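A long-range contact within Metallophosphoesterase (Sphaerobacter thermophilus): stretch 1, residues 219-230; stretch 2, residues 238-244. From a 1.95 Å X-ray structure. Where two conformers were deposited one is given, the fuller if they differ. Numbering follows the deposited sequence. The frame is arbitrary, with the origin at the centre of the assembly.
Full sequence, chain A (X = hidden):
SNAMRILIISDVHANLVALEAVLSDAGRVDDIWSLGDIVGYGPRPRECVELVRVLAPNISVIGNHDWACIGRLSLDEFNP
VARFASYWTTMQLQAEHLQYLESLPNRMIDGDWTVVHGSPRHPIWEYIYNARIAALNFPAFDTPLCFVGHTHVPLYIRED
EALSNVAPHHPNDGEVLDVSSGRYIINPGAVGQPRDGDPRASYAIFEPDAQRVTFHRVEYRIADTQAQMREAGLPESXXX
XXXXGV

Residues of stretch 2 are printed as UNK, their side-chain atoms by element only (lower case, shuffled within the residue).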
ATOM      1  N   GLU A 219       9.566   9.244  -9.397  1.00 28.10           N
ATOM      2  CA  GLU A 219      10.054   8.406 -10.492  1.00 29.12           C
ATOM      3  C   GLU A 219      11.011   7.381  -9.921  1.00 28.81           C
ATOM      4  O   GLU A 219      11.723   7.665  -8.941  1.00 29.78           O
ATOM      5  CB  GLU A 219      10.787   9.247 -11.525  1.00 29.88           C
ATOM      6  CG  GLU A 219       9.879  10.079 -12.332  1.00 34.55           C
ATOM      7  CD  GLU A 219      10.571  10.641 -13.577  1.00 40.94           C
ATOM      8  OE1 GLU A 219      11.777  10.958 -13.504  1.00 44.10           O
ATOM      9  OE2 GLU A 219       9.911  10.734 -14.628  1.00 44.66           O
ATOM     10  N   TYR A 220      11.027   6.186 -10.507  1.00 27.79           N
ATOM     11  CA  TYR A 220      11.994   5.174 -10.096  1.00 27.77           C
ATOM     12  C   TYR A 220      12.431   4.450 -11.354  1.00 28.25           C
ATOM     13  O   TYR A 220      11.862   4.688 -12.418  1.00 27.91           O
ATOM     14  CB  TYR A 220      11.405   4.214  -9.043  1.00 27.35           C
ATOM     15  CG  TYR A 220      10.325   3.274  -9.564  1.00 27.59           C
ATOM     16  CD1 TYR A 220       8.989   3.661  -9.596  1.00 26.96           C
ATOM     17  CD2 TYR A 220      10.651   1.978 -10.016  1.00 27.90           C
ATOM     18  CE1 TYR A 220       7.983   2.781 -10.061  1.00 27.92           C
ATOM     19  CE2 TYR A 220       9.651   1.094 -10.491  1.00 28.54           C
ATOM     20  CZ  TYR A 220       8.333   1.505 -10.510  1.00 27.59           C
ATOM     21  OH  TYR A 220       7.378   0.636 -10.973  1.00 27.63           O
ATOM     22  N   ARG A 221      13.448   3.601 -11.254  1.00 28.29           N
ATOM     23  CA  ARG A 221      13.969   2.965 -12.451  1.00 29.05           C
ATOM     24  C   ARG A 221      13.135   1.736 -12.808  1.00 29.48           C
ATOM     25  O   ARG A 221      13.493   0.607 -12.471  1.00 30.01           O
ATOM     26  CB  ARG A 221      15.459   2.644 -12.299  1.00 29.14           C
ATOM     27  CG  ARG A 221      16.365   3.889 -12.294  1.00 32.91           C
ATOM     28  CD  ARG A 221      17.873   3.519 -12.337  1.00 39.35           C
ATOM     29  NE  ARG A 221      18.302   2.773 -11.142  1.00 43.46           N
ATOM     30  CZ  ARG A 221      18.532   3.325  -9.946  1.00 46.61           C
ATOM     31  NH1 ARG A 221      18.392   4.636  -9.777  1.00 49.22           N
ATOM     32  NH2 ARG A 221      18.900   2.571  -8.907  1.00 46.83           N
ATOM     33  N   ILE A 222      12.022   1.977 -13.501  1.00 29.84           N
ATOM     34  CA  ILE A 222      11.101   0.927 -13.930  1.00 30.14           C
ATOM     35  C   ILE A 222      11.816  -0.149 -14.746  1.00 30.73           C
ATOM     36  O   ILE A 222      11.550  -1.335 -14.561  1.00 30.74           O
ATOM     37  CB  ILE A 222       9.917   1.520 -14.759  1.00 30.84           C
ATOM     38  CG1 ILE A 222       9.020   2.389 -13.868  1.00 29.54           C
ATOM     39  CG2 ILE A 222       9.078   0.405 -15.410  1.00 29.33           C
ATOM     40  CD1 ILE A 222       8.082   3.283 -14.670  1.00 32.37           C
ATOM     41  N   ALA A 223      12.741   0.273 -15.617  1.00 31.40           N
ATOM     42  CA  ALA A 223      13.548  -0.646 -16.426  1.00 32.15           C
ATOM     43  C   ALA A 223      14.240  -1.703 -15.570  1.00 32.11           C
ATOM     44  O   ALA A 223      14.364  -2.859 -15.985  1.00 32.28           O
ATOM     45  CB  ALA A 223      14.596   0.121 -17.242  1.00 32.63           C
ATOM     46  N   ASP A 224      14.684  -1.306 -14.378  1.00 31.94           N
ATOM     47  CA  ASP A 224      15.437  -2.225 -13.507  1.00 32.48           C
ATOM     48  C   ASP A 224      14.502  -3.279 -12.886  1.00 31.44           C
ATOM     49  O   ASP A 224      14.830  -4.474 -12.844  1.00 32.24           O
ATOM     50  CB  ASP A 224      16.174  -1.464 -12.393  1.00 33.42           C
ATOM     51  CG  ASP A 224      17.345  -0.622 -12.904  1.00 35.86           C
ATOM     52  OD1 ASP A 224      17.630  -0.608 -14.122  1.00 38.24           O
ATOM     53  OD2 ASP A 224      17.980   0.042 -12.048  1.00 37.56           O
ATOM     54  N   THR A 225      13.338  -2.843 -12.410  1.00 30.23           N
ATOM     55  CA  THR A 225      12.335  -3.782 -11.898  1.00 28.92           C
ATOM     56  C   THR A 225      11.896  -4.711 -13.042  1.00 29.40           C
ATOM     57  O   THR A 225      11.784  -5.926 -12.867  1.00 28.80           O
ATOM     58  CB  THR A 225      11.135  -3.045 -11.304  1.00 28.31           C
ATOM     59  OG1 THR A 225      11.548  -2.404 -10.098  1.00 28.67           O
ATOM     60  CG2 THR A 225       9.988  -4.000 -10.985  1.00 27.72           C
ATOM     61  N   GLN A 226      11.653  -4.122 -14.210  1.00 29.38           N
ATOM     62  CA  GLN A 226      11.272  -4.890 -15.389  1.00 30.32           C
ATOM     63  C   GLN A 226      12.337  -5.939 -15.752  1.00 30.37           C
ATOM     64  O   GLN A 226      11.998  -7.095 -15.986  1.00 31.06           O
ATOM     65  CB  GLN A 226      10.962  -3.965 -16.561  1.00 30.91           C
ATOM     66  CG  GLN A 226       9.627  -3.211 -16.415  1.00 31.92           C
ATOM     67  CD  GLN A 226       9.344  -2.395 -17.670  1.00 31.77           C
ATOM     68  OE1 GLN A 226      10.264  -1.824 -18.241  1.00 30.98           O
ATOM     69  NE2 GLN A 226       8.084  -2.350 -18.102  1.00 30.23           N
ATOM     70  N   ALA A 227      13.611  -5.553 -15.732  1.00 30.58           N
ATOM     71  CA  ALA A 227      14.722  -6.493 -15.961  1.00 30.89           C
ATOM     72  C   ALA A 227      14.723  -7.653 -14.952  1.00 30.58           C
ATOM     73  O   ALA A 227      14.917  -8.828 -15.316  1.00 29.82           O
ATOM     74  CB  ALA A 227      16.056  -5.762 -15.923  1.00 31.91           C
ATOM     75  N   GLN A 228      14.507  -7.316 -13.690  1.00 29.82           N
ATOM     76  CA  GLN A 228      14.495  -8.298 -12.626  1.00 30.03           C
ATOM     77  C   GLN A 228      13.306  -9.252 -12.789  1.00 30.18           C
ATOM     78  O   GLN A 228      13.426 -10.430 -12.497  1.00 30.99           O
ATOM     79  CB  GLN A 228      14.396  -7.602 -11.256  1.00 29.02           C
ATOM     80  CG  GLN A 228      15.619  -6.782 -10.864  1.00 29.29           C
ATOM     81  CD  GLN A 228      15.385  -5.935  -9.620  1.00 30.36           C
ATOM     82  OE1 GLN A 228      14.268  -5.877  -9.064  1.00 29.33           O
ATOM     83  NE2 GLN A 228      16.444  -5.268  -9.166  1.00 32.24           N
HETATM   84  N   MSE A 229      12.158  -8.728 -13.205  1.00 30.04           N
HETATM   85  CA  MSE A 229      10.988  -9.579 -13.480  1.00 30.78           C
HETATM   86  C   MSE A 229      11.213 -10.522 -14.659  1.00 32.28           C
HETATM   87  O   MSE A 229      10.873 -11.702 -14.579  1.00 32.80           O
HETATM   88  CB  MSE A 229       9.727  -8.749 -13.716  1.00 30.60           C
HETATM   89  CG  MSE A 229       9.248  -7.984 -12.459  1.00 28.78           C
HETATM   90 SE   MSE A 229       7.827  -6.735 -12.859  0.75 27.70          SE
HETATM   91  CE  MSE A 229       6.429  -8.054 -13.166  1.00 30.16           C
ATOM     92  N   ARG A 230      11.801 -10.012 -15.742  1.00 33.35           N
ATOM     93  CA  ARG A 230      12.094 -10.850 -16.900  1.00 34.68           C
ATOM     94  C   ARG A 230      13.119 -11.927 -16.562  1.00 35.70           C
ATOM     95  O   ARG A 230      13.028 -13.051 -17.066  1.00 35.18           O
ATOM     96  CB  ARG A 230      12.554 -10.000 -18.099  1.00 34.98           C
ATOM     97  CG  ARG A 230      11.460  -9.030 -18.600  1.00 34.13           C
ATOM     98  CD  ARG A 230      11.795  -8.469 -19.970  1.00 35.35           C
ATOM     99  NE  ARG A 230      10.639  -7.749 -20.512  1.00 36.17           N
ATOM    100  CZ  ARG A 230      10.544  -6.426 -20.625  1.00 35.79           C
ATOM    101  NH1 ARG A 230       9.431  -5.912 -21.111  1.00 36.32           N
ATOM    102  NH2 ARG A 230      11.541  -5.610 -20.261  1.00 35.28           N
ATOM    103  N   UNK A 238       2.484  -8.496 -16.730  1.00 35.64           N
ATOM    104  CA  UNK A 238       2.793  -7.818 -15.470  1.00 34.16           C
ATOM    105  C   UNK A 238       3.985  -6.870 -15.629  1.00 33.65           C
ATOM    106  O   UNK A 238       4.052  -5.813 -14.976  1.00 32.87           O
ATOM    107  c   UNK A 238       2.392 -10.415 -12.525  1.00 33.28           C
ATOM    108  c   UNK A 238       0.730  -8.630 -13.274  1.00 35.11           C
ATOM    109  c   UNK A 238       1.888  -9.578 -13.718  1.00 35.06           C
ATOM    110  c   UNK A 238       3.066  -8.822 -14.345  1.00 34.21           C
ATOM    111  N   UNK A 239       4.924  -7.263 -16.489  1.00 33.14           N
ATOM    112  CA  UNK A 239       6.140  -6.486 -16.714  1.00 32.69           C
ATOM    113  C   UNK A 239       5.778  -5.150 -17.382  1.00 32.86           C
ATOM    114  O   UNK A 239       6.222  -4.098 -16.944  1.00 32.09           O
ATOM    115  c   UNK A 239       7.190  -7.277 -17.529  1.00 32.64           C
ATOM    116  c   UNK A 239       8.430  -6.419 -17.799  1.00 31.77           C
ATOM    117  c   UNK A 239       7.587  -8.552 -16.786  1.00 31.66           C
ATOM    118  N   UNK A 240       4.947  -5.225 -18.420  0.50 33.43           N
ATOM    119  CA  UNK A 240       4.552  -4.058 -19.211  0.50 34.47           C
ATOM    120  C   UNK A 240       3.722  -3.025 -18.443  0.50 34.22           C
ATOM    121  O   UNK A 240       3.961  -1.823 -18.571  0.50 34.51           O
ATOM    122  o   UNK A 240       4.644  -5.141 -21.387  0.50 36.62           O
ATOM    123  c   UNK A 240       3.767  -4.470 -20.471  0.50 34.53           C
ATOM    124  c   UNK A 240       3.168  -3.227 -21.144  0.50 35.42           C
ATOM    125  N   UNK A 241       2.746  -3.489 -17.663  1.00 34.23           N
ATOM    126  CA  UNK A 241       1.874  -2.595 -16.852  1.00 34.50           C
ATOM    127  C   UNK A 241       2.586  -1.478 -16.126  1.00 34.24           C
ATOM    128  O   UNK A 241       2.049  -0.367 -16.020  1.00 34.78           O
ATOM    129  c   UNK A 241       0.026  -5.140 -14.693  1.00 39.83           C
ATOM    130  c   UNK A 241      -1.988  -4.612 -13.369  1.00 43.12           C
ATOM    131  n   UNK A 241      -2.685  -3.745 -12.636  1.00 42.98           N
ATOM    132  n   UNK A 241      -0.805  -4.265 -13.877  1.00 40.85           N
ATOM    133  c   UNK A 241       1.190  -3.339 -15.721  1.00 35.12           C
ATOM    134  n   UNK A 241      -2.478  -5.829 -13.591  1.00 44.14           N
ATOM    135  c   UNK A 241       0.344  -4.490 -16.051  1.00 38.17           C
ATOM    136  N   UNK A 242       3.760  -1.799 -15.586  1.00 33.76           N
ATOM    137  CA  UNK A 242       4.550  -0.878 -14.776  1.00 33.40           C
ATOM    138  C   UNK A 242       4.988   0.366 -15.507  1.00 33.74           C
ATOM    139  O   UNK A 242       5.104   1.421 -14.897  1.00 34.21           O
ATOM    140  c   UNK A 242       5.805  -1.569 -14.215  1.00 32.67           C
ATOM    141  c   UNK A 242       7.136  -2.940 -12.708  1.00 30.73           C
ATOM    142  c   UNK A 242       4.873  -2.173 -11.899  1.00 30.44           C
ATOM    143  c   UNK A 242       5.706  -2.614 -13.118  1.00 31.26           C
ATOM    144  N   UNK A 243       5.255   0.251 -16.799  1.00 34.98           N
ATOM    145  CA  UNK A 243       5.628   1.417 -17.599  1.00 35.72           C
ATOM    146  C   UNK A 243       4.429   2.317 -17.832  1.00 36.23           C
ATOM    147  O   UNK A 243       4.589   3.528 -17.985  1.00 36.66           O
ATOM    148  c   UNK A 243       6.231   0.996 -18.948  1.00 36.16           C
ATOM    149  N   UNK A 244       3.247   1.716 -17.899  1.00 36.75           N
ATOM    150  CA  UNK A 244       2.001   2.443 -18.174  1.00 37.79           C
ATOM    151  C   UNK A 244       1.289   2.967 -16.927  1.00 38.17           C
ATOM    152  O   UNK A 244       0.430   3.849 -17.023  1.00 38.75           O
ATOM    153  c   UNK A 244       1.046   1.566 -18.991  1.00 38.24           C
TER
HETATM  154  O   HOH W   1       5.312   1.761 -12.142  1.00 28.35           O

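Two helices lie side by side, almost exactly antiparallel at 175°, with their axes 9.6 Å apart at closest approach; the second can be read from its atoms.

Position 238 carries four carbons, forked at the second, with no heteroatom. Its CB lies 3.6 Å from CE of Met 229, a selenomethionine here. A four-carbon chain branched one step beyond CB is leucine: Leu 238, which meets the other helix near its own root.

Position 239 has three carbons, one carrying the other two, so the branch is at CB itself. One branch carbon packs 3.7 Å from CB of Met 229; the other lies 3.7 Å from CG of Gln 226 and 3.5 Å from NH1 of Arg 230, covering one face of that guanidinium. A small, beta-branched, all-carbon side chain is valine. Val 239 gives up more surface to the contact than any other residue.

Position 240 shows one carbon bearing an oxygen and a carbon. Its CA-to-CB bond points away from stretch 1, and its closest approach is through CA, 4.1 Å from NE2 of Gln 226. The pattern is threonine, Thr 240.

At position 241 three carbons lead to a nitrogen, then a carbon holding two more nitrogens. The end leads away from stretch 1 and touches nothing there. This guanidinium chain is Arg 241.

Position 242 again has four carbons forked at the second, but its CB points toward stretch 1, 4.0 Å from CG2 of Ile 222. One terminal carbon sits 3.5 Å from CG2 of Thr 225 and 3.9 Å from SE of Met 229; both lie near OH of Tyr 220, the other at 3.9 Å. This is Leu 242, buried.

Position 243 has a single side-chain carbon, 3.9 Å from NE2 of Gln 226: Ala 243. Position 244 also has one, on a CA-to-CB bond pointing away, with no contact: Ala 244.

The rule is an apolar seam with polar ties to backbone carbonyls. Met 229 packs against both Val 239 and Leu 242, and Ile 222 and Thr 225 against Leu 242. Gln 226 spans the gap, its NE2 donating to O of Val 239 at 2.8 Å and 164°. Near the start of stretch 1, a water accepts from OH of Tyr 220 (2.6 Å from the water O) and donates to O of Leu 242 (2.8 Å from the same O), tying the loop before the first helix to stretch 2.

Stretch 2, residues 238-244: LVTRLAA
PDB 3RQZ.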